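Local coordinates for putative O-acetylhomoserine (Thiol)-lyase (PDB 4OC9), which probably uses pyridoxal 5'-phosphate to transfer the aminocarboxypropyl group of O-acetylhomoserine to a thiol, at residues V81-L95 with F258-A272. Numbering follows the deposited sequence.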
ATOM      1  N   VAL D  81      12.280 -10.786  -7.421  1.00 10.28           N
ATOM      2  CA  VAL D  81      11.779 -11.858  -6.615  1.00 10.71           C
ATOM      3  C   VAL D  81      11.534 -11.376  -5.189  1.00 10.85           C
ATOM      4  O   VAL D  81      11.875 -10.253  -4.852  1.00 11.81           O
ATOM      5  CB  VAL D  81      12.696 -13.083  -6.686  1.00 11.11           C
ATOM      6  CG1 VAL D  81      12.673 -13.627  -8.087  1.00 11.50           C
ATOM      7  CG2 VAL D  81      14.097 -12.740  -6.289  1.00 10.64           C
ATOM      8  N   ALA D  82      10.939 -12.229  -4.351  1.00 11.24           N
ATOM      9  CA  ALA D  82      10.578 -11.831  -2.965  1.00 10.49           C
ATOM     10  C   ALA D  82      11.666 -11.317  -2.044  1.00  9.28           C
ATOM     11  O   ALA D  82      11.379 -10.614  -1.103  1.00  8.63           O
ATOM     12  CB  ALA D  82       9.832 -12.954  -2.287  1.00 10.33           C
ATOM     13  N   SER D  83      12.895 -11.749  -2.270  1.00  9.28           N
ATOM     14  CA  SER D  83      13.989 -11.311  -1.430  1.00  8.91           C
ATOM     15  C   SER D  83      15.312 -11.603  -2.063  1.00  8.30           C
ATOM     16  O   SER D  83      15.397 -12.311  -3.035  1.00  7.70           O
ATOM     17  CB  SER D  83      13.966 -12.039  -0.102  1.00  8.96           C
ATOM     18  OG  SER D  83      14.244 -13.412  -0.276  1.00  8.44           O
ATOM     19  N   GLY D  84      16.345 -10.982  -1.498  1.00  9.76           N
ATOM     20  CA  GLY D  84      17.729 -11.143  -1.954  1.00 10.33           C
ATOM     21  C   GLY D  84      18.140 -12.614  -1.837  1.00 11.76           C
ATOM     22  O   GLY D  84      18.793 -13.147  -2.711  1.00 11.53           O
HETATM   23  N   MSE D  85      17.731 -13.263  -0.759  1.00 13.61           N
HETATM   24  CA  MSE D  85      18.042 -14.675  -0.559  1.00 16.14           C
HETATM   25  C   MSE D  85      17.395 -15.466  -1.649  1.00 14.48           C
HETATM   26  O   MSE D  85      18.026 -16.317  -2.257  1.00 15.17           O
HETATM   27  CB  MSE D  85      17.497 -15.199   0.758  1.00 20.26           C
HETATM   28  CG  MSE D  85      18.278 -14.734   1.976  1.00 25.54           C
HETATM   29 SE   MSE D  85      20.233 -14.995   1.764  1.00 38.46          SE
HETATM   30  CE  MSE D  85      20.210 -16.918   1.392  1.00 38.98           C
ATOM     31  N   ALA D  86      16.126 -15.189  -1.922  1.00 12.71           N
ATOM     32  CA  ALA D  86      15.424 -15.894  -2.975  1.00 11.41           C
ATOM     33  C   ALA D  86      16.154 -15.711  -4.285  1.00 11.53           C
ATOM     34  O   ALA D  86      16.244 -16.643  -5.080  1.00 11.42           O
ATOM     35  CB  ALA D  86      13.994 -15.408  -3.104  1.00 11.73           C
ATOM     36  N   ALA D  87      16.679 -14.514  -4.524  1.00 11.02           N
ATOM     37  CA  ALA D  87      17.437 -14.232  -5.746  1.00 10.99           C
ATOM     38  C   ALA D  87      18.713 -15.100  -5.797  1.00 11.28           C
ATOM     39  O   ALA D  87      19.061 -15.637  -6.857  1.00 10.65           O
ATOM     40  CB  ALA D  87      17.804 -12.755  -5.820  1.00 11.12           C
ATOM     41  N   CYS D  88      19.442 -15.192  -4.682  1.00 11.61           N
ATOM     42  CA  CYS D  88      20.674 -16.011  -4.628  1.00 13.09           C
ATOM     43  C   CYS D  88      20.305 -17.494  -4.865  1.00 13.90           C
ATOM     44  O   CYS D  88      20.898 -18.158  -5.700  1.00 14.70           O
ATOM     45  CB  CYS D  88      21.422 -15.821  -3.316  1.00 12.71           C
ATOM     46  SG  CYS D  88      22.107 -14.168  -3.041  1.00 13.87           S
ATOM     47  N   PHE D  89      19.261 -17.960  -4.179  1.00 15.46           N
ATOM     48  CA  PHE D  89      18.759 -19.334  -4.307  1.00 15.35           C
ATOM     49  C   PHE D  89      18.371 -19.650  -5.765  1.00 15.73           C
ATOM     50  O   PHE D  89      18.858 -20.616  -6.350  1.00 19.44           O
ATOM     51  CB  PHE D  89      17.659 -19.560  -3.283  1.00 15.18           C
ATOM     52  CG  PHE D  89      16.881 -20.797  -3.498  1.00 15.27           C
ATOM     53  CD1 PHE D  89      17.494 -22.021  -3.513  1.00 16.71           C
ATOM     54  CD2 PHE D  89      15.487 -20.738  -3.548  1.00 16.23           C
ATOM     55  CE1 PHE D  89      16.748 -23.182  -3.678  1.00 18.60           C
ATOM     56  CE2 PHE D  89      14.729 -21.871  -3.688  1.00 16.27           C
ATOM     57  CZ  PHE D  89      15.363 -23.113  -3.756  1.00 18.66           C
ATOM     58  N   TYR D  90      17.495 -18.835  -6.334  1.00 15.15           N
ATOM     59  CA  TYR D  90      17.051 -18.985  -7.723  1.00 14.82           C
ATOM     60  C   TYR D  90      18.192 -18.963  -8.731  1.00 14.74           C
ATOM     61  O   TYR D  90      18.166 -19.715  -9.694  1.00 14.89           O
ATOM     62  CB  TYR D  90      16.006 -17.905  -8.037  1.00 14.93           C
ATOM     63  CG  TYR D  90      14.594 -18.264  -7.625  1.00 14.61           C
ATOM     64  CD1 TYR D  90      14.346 -19.021  -6.485  1.00 14.86           C
ATOM     65  CD2 TYR D  90      13.505 -17.688  -8.266  1.00 14.47           C
ATOM     66  CE1 TYR D  90      13.064 -19.340  -6.103  1.00 14.50           C
ATOM     67  CE2 TYR D  90      12.212 -17.974  -7.871  1.00 14.12           C
ATOM     68  CZ  TYR D  90      11.999 -18.793  -6.784  1.00 14.28           C
ATOM     69  OH  TYR D  90      10.719 -19.080  -6.372  1.00 13.85           O
ATOM     70  N   ALA D  91      19.197 -18.129  -8.503  1.00 14.30           N
ATOM     71  CA  ALA D  91      20.334 -18.045  -9.429  1.00 14.12           C
ATOM     72  C   ALA D  91      21.165 -19.343  -9.422  1.00 15.28           C
ATOM     73  O   ALA D  91      21.538 -19.860 -10.478  1.00 15.05           O
ATOM     74  CB  ALA D  91      21.204 -16.865  -9.120  1.00 13.81           C
ATOM     75  N   LEU D  92      21.394 -19.882  -8.237  1.00 15.14           N
ATOM     76  CA  LEU D  92      22.138 -21.117  -8.095  1.00 16.31           C
ATOM     77  C   LEU D  92      21.387 -22.350  -8.652  1.00 16.32           C
ATOM     78  O   LEU D  92      21.923 -23.117  -9.474  1.00 16.23           O
ATOM     79  CB  LEU D  92      22.517 -21.314  -6.624  1.00 18.00           C
ATOM     80  CG  LEU D  92      23.493 -20.239  -6.101  1.00 20.70           C
ATOM     81  CD1 LEU D  92      23.642 -20.273  -4.584  1.00 21.23           C
ATOM     82  CD2 LEU D  92      24.854 -20.357  -6.775  1.00 20.46           C
ATOM     83  N   ILE D  93      20.140 -22.541  -8.222  1.00 16.83           N
ATOM     84  CA  ILE D  93      19.356 -23.698  -8.699  1.00 16.65           C
ATOM     85  C   ILE D  93      19.033 -23.609 -10.172  1.00 15.59           C
ATOM     86  O   ILE D  93      18.725 -24.626 -10.767  1.00 16.31           O
ATOM     87  CB  ILE D  93      18.059 -23.950  -7.907  1.00 15.77           C
ATOM     88  CG1 ILE D  93      17.101 -22.757  -8.066  1.00 17.10           C
ATOM     89  CG2 ILE D  93      18.395 -24.255  -6.450  1.00 17.06           C
ATOM     90  CD1 ILE D  93      15.806 -22.885  -7.294  1.00 16.11           C
ATOM     91  N   ASN D  94      19.119 -22.427 -10.773  1.00 15.74           N
ATOM     92  CA  ASN D  94      18.804 -22.339 -12.185  1.00 16.50           C
ATOM     93  C   ASN D  94      19.986 -22.883 -12.970  1.00 19.36           C
ATOM     94  O   ASN D  94      19.897 -23.103 -14.179  1.00 18.41           O
ATOM     95  CB  ASN D  94      18.580 -20.895 -12.621  1.00 17.16           C
ATOM     96  CG  ASN D  94      17.843 -20.799 -13.943  1.00 17.28           C
ATOM     97  OD1 ASN D  94      16.995 -21.645 -14.252  1.00 16.78           O
ATOM     98  ND2 ASN D  94      18.062 -19.726 -14.665  1.00 17.42           N
ATOM     99  N   LEU D  95      21.107 -23.053 -12.269  1.00 21.84           N
ATOM    100  CA  LEU D  95      22.358 -23.546 -12.839  1.00 22.61           C
ATOM    101  C   LEU D  95      22.795 -24.923 -12.343  1.00 22.19           C
ATOM    102  O   LEU D  95      23.330 -25.705 -13.124  1.00 21.41           O
ATOM    103  CB  LEU D  95      23.476 -22.560 -12.516  1.00 23.77           C
ATOM    104  CG  LEU D  95      23.318 -21.152 -13.091  1.00 24.73           C
ATOM    105  CD1 LEU D  95      24.376 -20.215 -12.543  1.00 23.67           C
ATOM    106  CD2 LEU D  95      23.336 -21.191 -14.611  1.00 25.66           C
ATOM    107  N   PHE D 258      18.008 -17.824 -19.554  1.00 19.60           N
ATOM    108  CA  PHE D 258      18.295 -17.932 -18.117  1.00 17.41           C
ATOM    109  C   PHE D 258      17.094 -17.345 -17.359  1.00 15.79           C
ATOM    110  O   PHE D 258      16.538 -17.981 -16.455  1.00 13.23           O
ATOM    111  CB  PHE D 258      19.580 -17.201 -17.747  1.00 15.54           C
ATOM    112  CG  PHE D 258      19.877 -17.202 -16.272  1.00 14.96           C
ATOM    113  CD1 PHE D 258      19.313 -16.219 -15.427  1.00 14.38           C
ATOM    114  CD2 PHE D 258      20.752 -18.109 -15.727  1.00 14.00           C
ATOM    115  CE1 PHE D 258      19.614 -16.185 -14.072  1.00 13.42           C
ATOM    116  CE2 PHE D 258      21.050 -18.087 -14.361  1.00 13.57           C
ATOM    117  CZ  PHE D 258      20.478 -17.121 -13.538  1.00 12.95           C
ATOM    118  N   SER D 259      16.688 -16.144 -17.770  1.00 15.37           N
ATOM    119  CA  SER D 259      15.557 -15.458 -17.148  1.00 16.76           C
ATOM    120  C   SER D 259      14.246 -16.226 -17.410  1.00 18.64           C
ATOM    121  O   SER D 259      13.389 -16.327 -16.527  1.00 18.06           O
ATOM    122  CB  SER D 259      15.459 -14.011 -17.636  1.00 16.65           C
ATOM    123  OG  SER D 259      16.609 -13.276 -17.239  1.00 17.69           O
ATOM    124  N   ILE D 260      14.100 -16.753 -18.621  1.00 19.21           N
ATOM    125  CA  ILE D 260      12.900 -17.510 -18.961  1.00 21.35           C
ATOM    126  C   ILE D 260      12.739 -18.688 -18.037  1.00 20.72           C
ATOM    127  O   ILE D 260      11.642 -18.942 -17.547  1.00 23.92           O
ATOM    128  CB  ILE D 260      12.910 -18.012 -20.419  1.00 22.09           C
ATOM    129  CG1 ILE D 260      12.767 -16.844 -21.403  1.00 25.00           C
ATOM    130  CG2 ILE D 260      11.781 -18.987 -20.676  1.00 24.49           C
ATOM    131  CD1 ILE D 260      11.504 -15.989 -21.263  1.00 26.17           C
ATOM    132  N   ARG D 261      13.824 -19.400 -17.760  1.00 19.43           N
ATOM    133  CA  ARG D 261      13.691 -20.546 -16.892  1.00 18.81           C
ATOM    134  C   ARG D 261      13.304 -20.088 -15.485  1.00 15.83           C
ATOM    135  O   ARG D 261      12.493 -20.705 -14.833  1.00 13.26           O
ATOM    136  CB  ARG D 261      14.921 -21.486 -16.939  1.00 21.75           C
ATOM    137  CG  ARG D 261      14.555 -22.830 -16.315  1.00 24.26           C
ATOM    138  CD  ARG D 261      15.450 -24.045 -16.633  1.00 26.46           C
ATOM    139  NE  ARG D 261      16.567 -24.258 -15.761  1.00 31.14           N
ATOM    140  CZ  ARG D 261      16.673 -25.211 -14.834  1.00 32.56           C
ATOM    141  NH1 ARG D 261      15.784 -26.187 -14.649  1.00 31.42           N
ATOM    142  NH2 ARG D 261      17.778 -25.231 -14.124  1.00 34.61           N
ATOM    143  N   VAL D 262      13.880 -18.984 -15.026  1.00 17.74           N
ATOM    144  CA  VAL D 262      13.553 -18.476 -13.696  1.00 16.65           C
ATOM    145  C   VAL D 262      12.031 -18.265 -13.589  1.00 15.90           C
ATOM    146  O   VAL D 262      11.418 -18.541 -12.554  1.00 15.53           O
ATOM    147  CB  VAL D 262      14.249 -17.132 -13.394  1.00 16.37           C
ATOM    148  CG1 VAL D 262      13.760 -16.568 -12.068  1.00 16.10           C
ATOM    149  CG2 VAL D 262      15.759 -17.274 -13.384  1.00 16.05           C
ATOM    150  N   ILE D 263      11.435 -17.767 -14.658  1.00 14.55           N
ATOM    151  CA  ILE D 263      10.022 -17.515 -14.654  1.00 15.24           C
ATOM    152  C   ILE D 263       9.138 -18.747 -14.784  1.00 17.31           C
ATOM    153  O   ILE D 263       8.301 -19.030 -13.896  1.00 20.10           O
ATOM    154  CB  ILE D 263       9.615 -16.561 -15.781  1.00 14.20           C
ATOM    155  CG1 ILE D 263      10.257 -15.191 -15.572  1.00 13.40           C
ATOM    156  CG2 ILE D 263       8.105 -16.413 -15.795  1.00 15.02           C
ATOM    157  CD1 ILE D 263       9.983 -14.191 -16.673  1.00 13.05           C
ATOM    158  N   ILE D 264       9.303 -19.466 -15.887  1.00 16.66           N
ATOM    159  CA  ILE D 264       8.462 -20.645 -16.151  1.00 15.38           C
ATOM    160  C   ILE D 264       8.687 -21.835 -15.215  1.00 15.48           C
ATOM    161  O   ILE D 264       7.842 -22.733 -15.142  1.00 12.72           O
ATOM    162  CB  ILE D 264       8.561 -21.108 -17.613  1.00 15.42           C
ATOM    163  CG1 ILE D 264       9.925 -21.736 -17.921  1.00 16.57           C
ATOM    164  CG2 ILE D 264       8.209 -19.950 -18.526  1.00 15.29           C
ATOM    165  CD1 ILE D 264      10.027 -22.297 -19.327  1.00 16.21           C
ATOM    166  N   THR D 265       9.810 -21.836 -14.506  1.00 14.66           N
ATOM    167  CA  THR D 265      10.071 -22.929 -13.603  1.00 16.30           C
ATOM    168  C   THR D 265      10.186 -22.537 -12.124  1.00 16.65           C
ATOM    169  O   THR D 265       9.328 -22.919 -11.333  1.00 19.88           O
ATOM    170  CB  THR D 265      11.338 -23.705 -14.014  1.00 16.16           C
ATOM    171  OG1 THR D 265      11.218 -24.152 -15.368  1.00 16.77           O
ATOM    172  CG2 THR D 265      11.547 -24.892 -13.101  1.00 16.97           C
ATOM    173  N   TRP D 266      11.165 -21.703 -11.768  1.00 16.95           N
ATOM    174  CA  TRP D 266      11.350 -21.339 -10.365  1.00 14.84           C
ATOM    175  C   TRP D 266      10.258 -20.435  -9.761  1.00 14.09           C
ATOM    176  O   TRP D 266       9.828 -20.666  -8.626  1.00 12.87           O
ATOM    177  CB  TRP D 266      12.736 -20.816 -10.153  1.00 16.18           C
ATOM    178  CG  TRP D 266      13.774 -21.756 -10.758  1.00 18.09           C
ATOM    179  CD1 TRP D 266      14.629 -21.473 -11.779  1.00 18.05           C
ATOM    180  CD2 TRP D 266      13.950 -23.145 -10.476  1.00 16.91           C
ATOM    181  NE1 TRP D 266      15.388 -22.554 -12.071  1.00 18.75           N
ATOM    182  CE2 TRP D 266      14.984 -23.605 -11.300  1.00 18.80           C
ATOM    183  CE3 TRP D 266      13.367 -24.037  -9.566  1.00 18.72           C
ATOM    184  CZ2 TRP D 266      15.455 -24.941 -11.265  1.00 18.36           C
ATOM    185  CZ3 TRP D 266      13.837 -25.357  -9.523  1.00 19.18           C
ATOM    186  CH2 TRP D 266      14.877 -25.790 -10.366  1.00 18.06           C
ATOM    187  N   LEU D 267       9.839 -19.400 -10.469  1.00 12.77           N
ATOM    188  CA  LEU D 267       8.764 -18.569  -9.945  1.00 13.19           C
ATOM    189  C   LEU D 267       7.461 -19.357 -10.015  1.00 14.34           C
ATOM    190  O   LEU D 267       6.733 -19.428  -9.043  1.00 12.05           O
ATOM    191  CB  LEU D 267       8.586 -17.236 -10.691  1.00 12.51           C
ATOM    192  CG  LEU D 267       9.530 -16.113 -10.329  1.00 11.63           C
ATOM    193  CD1 LEU D 267       9.431 -14.935 -11.284  1.00 12.07           C
ATOM    194  CD2 LEU D 267       9.221 -15.679  -8.897  1.00 11.26           C
ATOM    195  N   ARG D 268       7.207 -19.971 -11.157  1.00 16.17           N
ATOM    196  CA  ARG D 268       5.979 -20.710 -11.316  1.00 18.81           C
ATOM    197  C   ARG D 268       5.763 -21.823 -10.334  1.00 18.51           C
ATOM    198  O   ARG D 268       4.673 -21.974  -9.809  1.00 17.84           O
ATOM    199  CB  ARG D 268       5.874 -21.272 -12.724  1.00 24.70           C
ATOM    200  CG  ARG D 268       4.529 -21.913 -12.989  1.00 29.74           C
ATOM    201  CD  ARG D 268       4.353 -22.275 -14.453  1.00 40.20           C
ATOM    202  NE  ARG D 268       2.952 -22.636 -14.752  1.00 48.37           N
ATOM    203  CZ  ARG D 268       2.472 -22.946 -15.961  1.00 49.92           C
ATOM    204  NH1 ARG D 268       3.259 -22.966 -17.034  1.00 54.42           N
ATOM    205  NH2 ARG D 268       1.190 -23.241 -16.101  1.00 50.29           N
ATOM    206  N   ASP D 269       6.803 -22.591 -10.055  1.00 18.91           N
ATOM    207  CA  ASP D 269       6.656 -23.729  -9.136  1.00 19.61           C
ATOM    208  C   ASP D 269       7.083 -23.497  -7.676  1.00 16.18           C
ATOM    209  O   ASP D 269       6.552 -24.135  -6.790  1.00 13.00           O
ATOM    210  CB  ASP D 269       7.407 -24.947  -9.720  1.00 22.37           C
ATOM    211  CG  ASP D 269       6.939 -25.327 -11.150  1.00 23.82           C
ATOM    212  OD1 ASP D 269       5.909 -24.812 -11.635  1.00 27.13           O
ATOM    213  OD2 ASP D 269       7.629 -26.157 -11.797  1.00 28.36           O
ATOM    214  N   LEU D 270       8.096 -22.672  -7.441  1.00 14.73           N
ATOM    215  CA  LEU D 270       8.571 -22.406  -6.060  1.00 15.11           C
ATOM    216  C   LEU D 270       7.904 -21.168  -5.470  1.00 14.82           C
ATOM    217  O   LEU D 270       7.786 -21.039  -4.244  1.00 14.80           O
ATOM    218  CB  LEU D 270      10.088 -22.364  -5.959  1.00 15.80           C
ATOM    219  CG  LEU D 270      10.921 -23.671  -5.964  1.00 17.89           C
ATOM    220  CD1 LEU D 270      10.371 -24.662  -6.951  1.00 17.73           C
ATOM    221  CD2 LEU D 270      12.450 -23.569  -6.140  1.00 18.53           C
ATOM    222  N   GLY D 271       7.486 -20.256  -6.345  1.00 13.11           N
ATOM    223  CA  GLY D 271       6.749 -19.071  -5.938  1.00 11.90           C
ATOM    224  C   GLY D 271       7.225 -17.993  -5.007  1.00 10.72           C
ATOM    225  O   GLY D 271       6.436 -17.518  -4.184  1.00  9.79           O
ATOM    226  N   ALA D 272       8.484 -17.613  -5.127  1.00 11.33           N
ATOM    227  CA  ALA D 272       9.063 -16.562  -4.297  1.00 12.23           C
ATOM    228  C   ALA D 272       8.847 -15.246  -5.051  1.00 12.49           C
ATOM    229  O   ALA D 272       9.765 -14.528  -5.413  1.00 13.02           O
ATOM    230  CB  ALA D 272      10.522 -16.810  -4.049  1.00 13.09           C
TER
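With chi1 at -162°, N94 throws its amide away from its own backbone N and across helix 258-270, where OD1 takes the indole N-H of W266 (NE1 to OD1 2.9 Å) close to the ring plane. The other end of the amide, ND2, donates to F258 O, which V262 N reaches from the opposite face of the carbonyl; ND2 also lies over the centre of the F258 ring, 3.2 Å above it. R261, its chain bent at chi3, runs alongside N94 in the opposite direction; its NH2 donates to N94 O, 3.0 Å away, from above the carbonyl plane, the N-H itself nearly straight.

The first torsion of Y90, -84°, swings the ring toward helix 258-270, where it wedges among V262, W266, L267 and L270 as a knob into a hole. W266 CB sits over one ring face, V262 CG1 at the edge. Y90 OH accepts from A272 N at 2.9 Å, one residue beyond G271, where the chain leaves the helix with positive phi, and A272 O takes A82 N at 2.8 Å. I93 CD1 covers one face of W266 and meets L270 CD2 tip to tip.

Helix 84-93, whose N-terminal G84 and M85 amides hold the phosphate of the pyridoxyl-lysine at position 206, is thus tied to helix 257-270 and the turn after it through A82, Y90 and N94. Both ends of the N94 amide are engaged, which fixes its orientation inside a buried interface.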